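Local coordinates for protein PTHB1 (Homo sapiens, PDB 4YD8) that is a subunit of the BBSome, a coat complex thought to sort specific membrane proteins to primary cilia, here as its N-terminal seven-bladed beta-propeller, at residues A[39-44]-A[339-344]; A[27-32]-A[348-353]; A[12-17]-A[54-59]; A[83-88]-A[97-102]. One frame throughout, in Å; residues are numbered along the deposited sequence.

Contact 1. Residues A[39-44]-A[339-344]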
# COMPACT_ATOMS: atom_id res chain seq x y z
N ASN A 39 1.91 -20.46 8.80
CA ASN A 39 1.87 -19.78 10.10
C ASN A 39 1.27 -18.38 9.98
O ASN A 39 1.05 -17.69 10.98
CB ASN A 39 3.26 -19.73 10.73
CG ASN A 39 4.28 -18.99 9.88
OD1 ASN A 39 3.94 -18.14 9.03
ND2 ASN A 39 5.55 -19.31 10.09
N GLY A 40 1.02 -17.96 8.75
CA GLY A 40 0.32 -16.71 8.49
C GLY A 40 1.11 -15.43 8.73
O GLY A 40 0.55 -14.35 8.78
N GLN A 41 2.43 -15.56 8.87
CA GLN A 41 3.27 -14.38 9.09
C GLN A 41 3.45 -13.54 7.82
O GLN A 41 3.63 -14.08 6.73
CB GLN A 41 4.64 -14.81 9.61
CG GLN A 41 4.55 -15.50 10.95
CD GLN A 41 4.17 -14.53 12.02
OE1 GLN A 41 4.93 -13.60 12.33
NE2 GLN A 41 2.98 -14.70 12.59
N ASP A 42 3.45 -12.22 7.97
CA ASP A 42 3.78 -11.37 6.83
C ASP A 42 5.28 -11.42 6.54
O ASP A 42 6.08 -11.78 7.39
CB ASP A 42 3.37 -9.91 7.08
CG ASP A 42 1.87 -9.74 7.09
OD1 ASP A 42 1.21 -10.42 6.27
OD2 ASP A 42 1.37 -8.94 7.91
N LYS A 43 5.63 -11.08 5.31
CA LYS A 43 7.01 -10.78 4.96
C LYS A 43 7.04 -9.34 4.48
O LYS A 43 6.02 -8.83 4.04
CB LYS A 43 7.55 -11.71 3.88
CG LYS A 43 7.86 -13.11 4.39
CD LYS A 43 6.60 -13.93 4.54
CE LYS A 43 6.84 -15.17 5.38
NZ LYS A 43 5.55 -15.85 5.62
N ILE A 44 8.20 -8.70 4.58
CA ILE A 44 8.35 -7.34 4.07
C ILE A 44 8.84 -7.43 2.63
O ILE A 44 9.87 -8.06 2.37
CB ILE A 44 9.34 -6.52 4.90
CG1 ILE A 44 8.96 -6.50 6.38
CG2 ILE A 44 9.45 -5.09 4.37
CD1 ILE A 44 10.05 -5.91 7.23
N VAL A 339 1.32 -1.99 8.75
CA VAL A 339 1.18 -2.74 9.99
C VAL A 339 0.92 -4.20 9.66
O VAL A 339 0.13 -4.50 8.77
CB VAL A 339 0.01 -2.20 10.85
CG1 VAL A 339 -0.20 -3.05 12.10
CG2 VAL A 339 0.31 -0.76 11.23
N GLY A 340 1.54 -5.12 10.38
CA GLY A 340 1.29 -6.51 10.08
C GLY A 340 1.80 -7.46 11.12
O GLY A 340 2.14 -7.06 12.23
N CYS A 341 1.84 -8.73 10.74
CA CYS A 341 2.25 -9.78 11.66
C CYS A 341 3.66 -10.26 11.36
O CYS A 341 3.91 -10.90 10.33
CB CYS A 341 1.26 -10.95 11.58
SG CYS A 341 1.63 -12.27 12.72
N LEU A 342 4.58 -9.94 12.26
CA LEU A 342 5.99 -10.26 12.12
C LEU A 342 6.48 -10.77 13.45
O LEU A 342 5.95 -10.37 14.48
CB LEU A 342 6.80 -9.04 11.71
CG LEU A 342 6.35 -8.35 10.40
CD1 LEU A 342 7.00 -6.99 10.28
CD2 LEU A 342 6.76 -9.21 9.22
N HIS A 343 7.47 -11.66 13.43
CA HIS A 343 8.04 -12.20 14.66
C HIS A 343 6.93 -12.83 15.52
O HIS A 343 6.98 -12.80 16.76
CB HIS A 343 8.80 -11.10 15.41
CG HIS A 343 9.55 -11.57 16.63
ND1 HIS A 343 10.31 -12.72 16.63
CD2 HIS A 343 9.65 -11.04 17.87
CE1 HIS A 343 10.85 -12.88 17.83
NE2 HIS A 343 10.47 -11.88 18.60
N ASP A 344 5.92 -13.37 14.84
CA ASP A 344 4.78 -14.04 15.46
C ASP A 344 3.97 -13.13 16.37
O ASP A 344 3.30 -13.60 17.29
CB ASP A 344 5.25 -15.26 16.26
CG ASP A 344 6.07 -16.22 15.41
OD1 ASP A 344 5.63 -16.54 14.29
OD2 ASP A 344 7.16 -16.63 15.87
O HOH W 1 7.39 -14.19 11.33
O HOH W 2 -0.25 -6.86 7.10

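Contact 2. Residues A[27-32]-A[348-353]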
# COMPACT_ATOMS: atom_id res chain seq x y z
N GLY A 27 4.14 3.18 -2.28
CA GLY A 27 3.99 2.17 -3.30
C GLY A 27 5.06 1.09 -3.23
O GLY A 27 4.82 -0.05 -3.63
N CYS A 28 6.24 1.44 -2.73
CA CYS A 28 7.40 0.55 -2.77
C CYS A 28 7.42 -0.47 -1.62
O CYS A 28 8.26 -1.35 -1.62
CB CYS A 28 8.70 1.35 -2.72
SG CYS A 28 9.07 2.22 -4.27
N LEU A 29 6.53 -0.30 -0.65
CA LEU A 29 6.51 -1.16 0.55
C LEU A 29 5.24 -2.02 0.61
O LEU A 29 4.12 -1.49 0.52
CB LEU A 29 6.61 -0.30 1.81
CG LEU A 29 6.46 -1.05 3.14
CD1 LEU A 29 7.61 -2.05 3.32
CD2 LEU A 29 6.38 -0.06 4.31
N CYS A 30 5.40 -3.32 0.78
CA CYS A 30 4.26 -4.20 0.91
C CYS A 30 4.51 -5.19 2.04
O CYS A 30 5.62 -5.70 2.20
CB CYS A 30 4.00 -4.93 -0.42
SG CYS A 30 2.54 -5.97 -0.40
N LEU A 31 3.48 -5.41 2.85
CA LEU A 31 3.53 -6.38 3.94
C LEU A 31 2.50 -7.47 3.68
O LEU A 31 1.30 -7.21 3.74
CB LEU A 31 3.23 -5.71 5.28
CG LEU A 31 4.31 -5.43 6.33
CD1 LEU A 31 3.66 -4.81 7.57
CD2 LEU A 31 5.08 -6.70 6.71
N ALA A 32 2.95 -8.70 3.41
CA ALA A 32 1.99 -9.75 3.05
C ALA A 32 2.58 -11.13 3.20
O ALA A 32 3.80 -11.30 3.22
CB ALA A 32 1.51 -9.55 1.59
N VAL A 348 2.72 -5.09 14.37
CA VAL A 348 4.07 -4.57 14.19
C VAL A 348 4.07 -3.47 13.13
O VAL A 348 3.51 -3.63 12.06
CB VAL A 348 5.06 -5.68 13.79
CG1 VAL A 348 6.40 -5.08 13.32
CG2 VAL A 348 5.28 -6.66 14.96
N ILE A 349 4.70 -2.34 13.45
CA ILE A 349 4.80 -1.21 12.53
C ILE A 349 6.05 -1.34 11.67
O ILE A 349 7.13 -1.58 12.20
CB ILE A 349 4.87 0.14 13.27
CG1 ILE A 349 3.59 0.40 14.07
CG2 ILE A 349 5.09 1.32 12.29
CD1 ILE A 349 3.67 1.70 14.86
N VAL A 350 5.89 -1.20 10.37
CA VAL A 350 7.04 -1.19 9.47
C VAL A 350 7.08 0.15 8.75
O VAL A 350 6.09 0.55 8.14
CB VAL A 350 6.98 -2.32 8.43
CG1 VAL A 350 8.21 -2.26 7.49
CG2 VAL A 350 6.86 -3.70 9.12
N THR A 351 8.21 0.85 8.84
CA THR A 351 8.37 2.12 8.11
C THR A 351 9.50 2.06 7.08
O THR A 351 10.52 1.40 7.30
CB THR A 351 8.68 3.31 9.04
OG1 THR A 351 9.86 3.02 9.80
CG2 THR A 351 7.51 3.58 9.98
N LEU A 352 9.31 2.77 5.97
CA LEU A 352 10.32 2.90 4.93
C LEU A 352 10.54 4.37 4.59
O LEU A 352 9.57 5.10 4.35
CB LEU A 352 9.90 2.13 3.68
CG LEU A 352 10.81 2.27 2.45
CD1 LEU A 352 12.16 1.60 2.70
CD2 LEU A 352 10.13 1.67 1.24
N SER A 353 11.80 4.80 4.58
CA SER A 353 12.14 6.19 4.21
C SER A 353 12.50 6.27 2.72
O SER A 353 12.70 5.24 2.06
CB SER A 353 13.30 6.71 5.06
OG SER A 353 14.52 6.08 4.69

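Contact 3. Residues A[12-17]-A[54-59]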
# COMPACT_ATOMS: atom_id res chain seq x y z
N ASP A 12 11.65 0.01 18.68
CA ASP A 12 12.14 -0.70 17.51
C ASP A 12 12.82 -2.01 17.89
O ASP A 12 13.34 -2.16 19.00
CB ASP A 12 13.12 0.18 16.73
CG ASP A 12 14.33 0.56 17.55
OD1 ASP A 12 14.13 1.13 18.63
OD2 ASP A 12 15.47 0.28 17.14
N TRP A 13 12.81 -2.96 16.97
CA TRP A 13 13.46 -4.23 17.24
C TRP A 13 14.23 -4.75 16.03
O TRP A 13 14.82 -5.83 16.10
CB TRP A 13 12.44 -5.27 17.72
CG TRP A 13 11.27 -5.52 16.80
CD1 TRP A 13 10.07 -4.87 16.79
CD2 TRP A 13 11.20 -6.52 15.78
NE1 TRP A 13 9.26 -5.39 15.80
CE2 TRP A 13 9.92 -6.42 15.18
CE3 TRP A 13 12.09 -7.50 15.30
CZ2 TRP A 13 9.52 -7.25 14.13
CZ3 TRP A 13 11.69 -8.32 14.27
CH2 TRP A 13 10.42 -8.19 13.68
N TRP A 14 14.24 -3.98 14.94
CA TRP A 14 14.95 -4.38 13.72
C TRP A 14 15.01 -3.23 12.73
O TRP A 14 14.01 -2.55 12.50
CB TRP A 14 14.27 -5.58 13.06
CG TRP A 14 14.99 -6.15 11.85
CD1 TRP A 14 15.92 -7.14 11.85
CD2 TRP A 14 14.79 -5.79 10.47
NE1 TRP A 14 16.34 -7.41 10.57
CE2 TRP A 14 15.65 -6.60 9.70
CE3 TRP A 14 13.98 -4.86 9.82
CZ2 TRP A 14 15.72 -6.51 8.31
CZ3 TRP A 14 14.04 -4.78 8.43
CH2 TRP A 14 14.90 -5.60 7.70
N SER A 15 16.17 -3.02 12.14
CA SER A 15 16.26 -2.07 11.04
C SER A 15 17.34 -2.50 10.05
O SER A 15 18.24 -3.26 10.38
CB SER A 15 16.54 -0.66 11.56
OG SER A 15 17.88 -0.51 11.99
N THR A 16 17.21 -2.02 8.83
CA THR A 16 18.27 -2.21 7.85
C THR A 16 18.30 -1.01 6.93
O THR A 16 17.40 -0.16 6.95
CB THR A 16 18.09 -3.52 7.04
OG1 THR A 16 19.32 -3.89 6.40
CG2 THR A 16 17.01 -3.37 5.97
N ILE A 17 19.35 -0.93 6.13
CA ILE A 17 19.43 0.08 5.09
C ILE A 17 19.49 -0.64 3.75
O ILE A 17 20.33 -1.52 3.55
CB ILE A 17 20.64 1.01 5.28
CG1 ILE A 17 20.51 1.77 6.60
CG2 ILE A 17 20.77 1.98 4.12
CD1 ILE A 17 21.71 2.68 6.91
N ARG A 54 13.41 -6.83 -2.87
CA ARG A 54 13.91 -7.52 -1.68
C ARG A 54 12.74 -8.03 -0.83
O ARG A 54 11.73 -7.37 -0.70
CB ARG A 54 14.80 -6.58 -0.84
CG ARG A 54 16.06 -6.13 -1.58
CD ARG A 54 16.84 -5.04 -0.83
NE ARG A 54 18.08 -4.68 -1.53
CZ ARG A 54 18.25 -3.56 -2.24
NH1 ARG A 54 17.26 -2.69 -2.37
NH2 ARG A 54 19.42 -3.32 -2.82
N ILE A 55 12.91 -9.22 -0.25
CA ILE A 55 11.91 -9.78 0.64
C ILE A 55 12.58 -10.16 1.97
O ILE A 55 13.59 -10.86 1.97
CB ILE A 55 11.24 -11.03 0.05
CG1 ILE A 55 10.63 -10.72 -1.33
CG2 ILE A 55 10.17 -11.58 1.01
CD1 ILE A 55 9.98 -11.97 -1.99
N PHE A 56 12.02 -9.67 3.07
CA PHE A 56 12.59 -9.92 4.41
C PHE A 56 11.62 -10.65 5.32
O PHE A 56 10.41 -10.45 5.26
CB PHE A 56 12.97 -8.61 5.13
CG PHE A 56 14.03 -7.79 4.44
CD1 PHE A 56 13.68 -6.86 3.47
CD2 PHE A 56 15.37 -7.94 4.77
CE1 PHE A 56 14.65 -6.10 2.84
CE2 PHE A 56 16.35 -7.18 4.15
CZ PHE A 56 15.98 -6.26 3.17
N SER A 57 12.18 -11.45 6.21
CA SER A 57 11.45 -11.98 7.35
C SER A 57 12.28 -11.66 8.59
O SER A 57 13.11 -12.45 9.00
CB SER A 57 11.21 -13.49 7.20
OG SER A 57 10.36 -13.98 8.22
N PRO A 58 12.09 -10.47 9.15
CA PRO A 58 13.00 -9.96 10.19
C PRO A 58 12.89 -10.70 11.52
O PRO A 58 11.81 -11.15 11.91
CB PRO A 58 12.57 -8.50 10.36
CG PRO A 58 11.20 -8.43 9.80
CD PRO A 58 11.10 -9.47 8.74
N HIS A 59 14.02 -10.81 12.21
CA HIS A 59 14.08 -11.41 13.53
C HIS A 59 14.88 -10.49 14.43
O HIS A 59 15.82 -9.85 13.97
CB HIS A 59 14.72 -12.80 13.49
CG HIS A 59 13.94 -13.81 12.71
ND1 HIS A 59 13.99 -13.89 11.33
CD2 HIS A 59 13.08 -14.78 13.11
CE1 HIS A 59 13.19 -14.86 10.92
NE2 HIS A 59 12.63 -15.41 11.98

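Contact 4. Residues A[83-88]-A[97-102]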
# COMPACT_ATOMS: atom_id res chain seq x y z
N LEU A 83 8.08 0.70 -9.55
CA LEU A 83 7.16 1.78 -9.22
C LEU A 83 6.22 1.41 -8.08
O LEU A 83 5.80 2.26 -7.31
CB LEU A 83 6.33 2.18 -10.44
CG LEU A 83 7.12 2.72 -11.64
CD1 LEU A 83 6.16 3.27 -12.68
CD2 LEU A 83 8.11 3.77 -11.19
N GLN A 84 5.86 0.13 -8.00
CA GLN A 84 4.91 -0.32 -6.98
C GLN A 84 4.99 -1.83 -6.81
O GLN A 84 5.32 -2.54 -7.75
CB GLN A 84 3.49 0.11 -7.38
CG GLN A 84 2.47 0.03 -6.24
CD GLN A 84 1.12 0.61 -6.62
OE1 GLN A 84 1.02 1.44 -7.54
NE2 GLN A 84 0.07 0.18 -5.92
N VAL A 85 4.70 -2.31 -5.60
CA VAL A 85 4.57 -3.74 -5.35
C VAL A 85 3.24 -4.01 -4.63
O VAL A 85 2.82 -3.21 -3.78
CB VAL A 85 5.74 -4.32 -4.51
CG1 VAL A 85 7.02 -4.41 -5.35
CG2 VAL A 85 5.98 -3.46 -3.29
N GLU A 86 2.57 -5.09 -5.00
CA GLU A 86 1.33 -5.52 -4.35
C GLU A 86 1.29 -7.04 -4.35
O GLU A 86 1.95 -7.69 -5.15
CB GLU A 86 0.08 -4.98 -5.06
CG GLU A 86 -0.09 -3.44 -5.13
CD GLU A 86 -0.19 -2.75 -3.77
OE1 GLU A 86 -0.46 -3.40 -2.72
OE2 GLU A 86 -0.03 -1.50 -3.76
N VAL A 87 0.48 -7.60 -3.46
CA VAL A 87 0.39 -9.05 -3.31
C VAL A 87 -1.08 -9.40 -3.30
O VAL A 87 -1.85 -8.79 -2.56
CB VAL A 87 1.08 -9.53 -2.01
CG1 VAL A 87 0.77 -11.02 -1.76
CG2 VAL A 87 2.59 -9.26 -2.09
N GLY A 88 -1.47 -10.37 -4.11
CA GLY A 88 -2.87 -10.70 -4.25
C GLY A 88 -3.08 -11.96 -5.07
O GLY A 88 -2.13 -12.63 -5.48
N LEU A 97 -1.57 -16.38 -2.95
CA LEU A 97 -1.09 -15.02 -3.17
C LEU A 97 0.14 -15.03 -4.06
O LEU A 97 0.99 -15.92 -3.97
CB LEU A 97 -0.76 -14.32 -1.83
CG LEU A 97 -1.92 -14.27 -0.83
CD1 LEU A 97 -1.47 -13.65 0.51
CD2 LEU A 97 -3.08 -13.50 -1.44
N HIS A 98 0.23 -14.01 -4.92
CA HIS A 98 1.37 -13.78 -5.80
C HIS A 98 1.79 -12.31 -5.72
O HIS A 98 1.03 -11.46 -5.28
CB HIS A 98 1.04 -14.15 -7.25
CG HIS A 98 0.90 -15.61 -7.47
ND1 HIS A 98 -0.21 -16.33 -7.07
CD2 HIS A 98 1.74 -16.51 -8.05
CE1 HIS A 98 -0.05 -17.60 -7.40
NE2 HIS A 98 1.13 -17.74 -7.98
N LEU A 99 3.01 -12.04 -6.18
CA LEU A 99 3.60 -10.70 -6.14
C LEU A 99 3.42 -10.02 -7.48
O LEU A 99 3.82 -10.58 -8.50
CB LEU A 99 5.09 -10.78 -5.82
CG LEU A 99 5.89 -9.47 -5.86
CD1 LEU A 99 5.41 -8.50 -4.79
CD2 LEU A 99 7.38 -9.72 -5.72
N ALA A 100 2.84 -8.82 -7.48
CA ALA A 100 2.82 -8.01 -8.71
C ALA A 100 3.86 -6.91 -8.56
O ALA A 100 3.92 -6.24 -7.53
CB ALA A 100 1.43 -7.43 -8.96
N VAL A 101 4.69 -6.75 -9.58
CA VAL A 101 5.69 -5.70 -9.61
C VAL A 101 5.35 -4.80 -10.79
O VAL A 101 5.31 -5.26 -11.93
CB VAL A 101 7.11 -6.26 -9.76
CG1 VAL A 101 8.14 -5.13 -9.79
CG2 VAL A 101 7.41 -7.26 -8.61
N LEU A 102 5.11 -3.53 -10.50
CA LEU A 102 4.80 -2.57 -11.55
C LEU A 102 6.06 -1.84 -11.96
O LEU A 102 6.75 -1.27 -11.11
CB LEU A 102 3.74 -1.57 -11.07
CG LEU A 102 3.30 -0.53 -12.10
CD1 LEU A 102 2.66 -1.23 -13.31
CD2 LEU A 102 2.35 0.45 -11.43

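Contact 1. Residues A[39-44]-A[339-344]
Asp42 OD2 is gripped by two donors: the backbone N of Cys341 lies 2.9 Å from OD2 in a fairly straight bond (163°), and a water lies 2.8 Å from the same oxygen. Cys341 N approaches from above the carboxylate plane, while the water also donates to Val339 O and so ties the carboxylate to a second point on strand 339-342. The Asp42 backbone adds a bond of its own, with Asp42 N 2.7 Å from Cys341 O, so that backbone and side chain of one residue clasp Cys341 together. Gln41 reaches the turn that follows the strand. Its chain bends at chi2 (-70°), which turns CD back beside CA instead of extending it, and Gln41 OE1 accepts from Asp344 N at 2.7 Å, the donor standing above the amide plane. OE1 also accepts a hydrogen bond from a second water. The Gln41 and Asp344 side chains cross at about a right angle, the nearest approach being 3.4 Å between Gln41 CD and Asp344 OD1. Beside these polar groups, Leu342 CD2 lies 3.2 Å from Asp42 O, and Leu342 CD1 meets Ile44 CG1. In residues 39-41 an Asx turn, Gln41 N to Asn39 OD1, shapes the loop, and Lys43 NZ holds Gln41 O besides its salt bridge to Asp35. The contact thus bridges two propeller blades: the loop entering strand 43-47, which lies between 29-32 and 52-56, meets the end of strand 334-342, whose sheet neighbour is 348-353.

Contact 2. Residues A[27-32]-A[348-353]
Leu29 and Leu352 both set CG anti to the backbone N (chi1 174° and 175°), and with this torsion the two side chains slide past each other in opposite directions. Leu352 CD2 comes to rest 4.1 Å from Leu29 CB, and Leu29 CD2 in turn lies 4.2 Å from Leu352 CB. The same methyl, Leu352 CD2, touches Cys28 CB at 4.2 Å. One step along, Leu29 CD1 meets Val350 CG1 at 4.2 Å, while Leu29 CD2 lies over the backbone at Val350 O. Leu31 CD1 approaches Val350 CG2 at 3.7 Å, although Leu31 was modelled in two positions and this detail holds for one of them. Strands 29-32 and 348-353 run nearly antiparallel (159°), yet their axes stay 8.7 Å apart: they belong to separate sheets packed through their side chains, one propeller blade against the next. Ile44 and Val46 add to the apolar layer from strand 43-47, and Leu342 from strand 334-342. No hydrogen bond crosses the interface. Leucine and valine methyls, with Cys28 CB at one end, carry it, so cohesion here rests on burial and close fit rather than on directional bonds.

Contact 3. Residues A[12-17]-A[54-59]
A classic beta bulge opposite Cys360 places Trp13 and Trp14 side by side in the N-terminal strand, and both indoles reach residues 56-59, at the end of the next blade's strand 52-56. Trp14 carries the larger share. With CG anti to the backbone N (chi1 -175°), its ring crosses Pro58 at about a right angle, and Pro58 CB sits 3.5 Å from the centroid of the five-membered ring, over its centre and only 12° off the normal: a CH-pi contact. On the opposite face lies Thr16 N, offset toward the rim. The far corner of the same indole meets Phe56 in an offset edge-to-face pair, ring centroids 5.4 Å apart and planes at 62°, with Trp14 CH2 3.8 Å from Phe56 CD2. Thr16 reaches Phe56 tip to tip, CG2 to CZ at 4.2 Å. Trp13 works by its edge instead: Pro58 O lies in the ring plane, 3.7 Å from Trp13 CZ3, and Trp13 CH2 touches Pro58 CG at 4.0 Å. The Trp14 ring is further fixed by NE1 bonding to Asp71, while Trp13 stacks on Tyr362. Strand 8-17 pairs with 357-362 and so completes the last blade with chain from the other terminus, the velcro closure of beta-propellers; Pro58 also packs on Ile44 of strand 43-47, and Phe56 on Leu72 of strand 72-77.

Contact 4. Residues A[83-88]-A[97-102]
A beta hairpin of strands 84-88 and 98-102 makes up half of a four-stranded propeller blade, and its backbones are laced by six hydrogen bonds. Gln84 with Leu102, Glu86 with Ala100 and Gly88 with His98 are the antiparallel hydrogen-bonded pairs; the Ala100 N to Glu86 O bond is 2.7 Å long and nearly straight at 169°. At the outset Leu83 and Gln84 both face Leu102 in a classic beta bulge: Leu83 N lies 2.8 Å from Leu102 O, and Leu102 N lies 2.9 Å from Gln84 O. Between the bonded pairs, Val85 with Val101 and Val87 with Leu99 are non-hydrogen-bonded. Their side chains share one face, where Leu99 CD1 packs 4.0 Å from Val87 CG2 and 4.2 Å from Val85 CB. Val87 also crosses Leu97 at about a right angle, with Val87 CG1 3.6 Å from Leu97 CB. On this side Val85 and Val87 meet Cys30 of strand 29-32, in the preceding blade. The other face, bearing Gln84, Glu86, Ala100 and Leu102, turns to strand 139-145 of the following blade, which includes Gly145, a residue critical for protein stability. There Gln84 OE1 accepts from Met142 N, while on the other side of its amide Gln84 NE2 donates within the amide plane to the anti lone pair of Glu86 OE2, 2.7 Å away.

Overall arrangement
Contacts 1, 2 and 3 all join the last blade to the first, at three depths. Contact 2 is buried and wholly apolar; contact 1, partly buried 12 Å from it between centres, adds a polar, water-bridged layer at the strand ends; contact 3, also partly buried and farthest from the centre of the chain (about 18 Å), uses aromatic rings and a proline. Leu342 CD1 packs on Val350 CG2 to join contacts 1 and 2, and Ile44 O accepts from Phe56 N between contacts 1 and 3. Contact 4, buried like contact 2, differs in kind: it lies within one blade, through antiparallel backbone pairing with a bulge at one end, and meets contact 2 where Gly27 O bonds Val85 N.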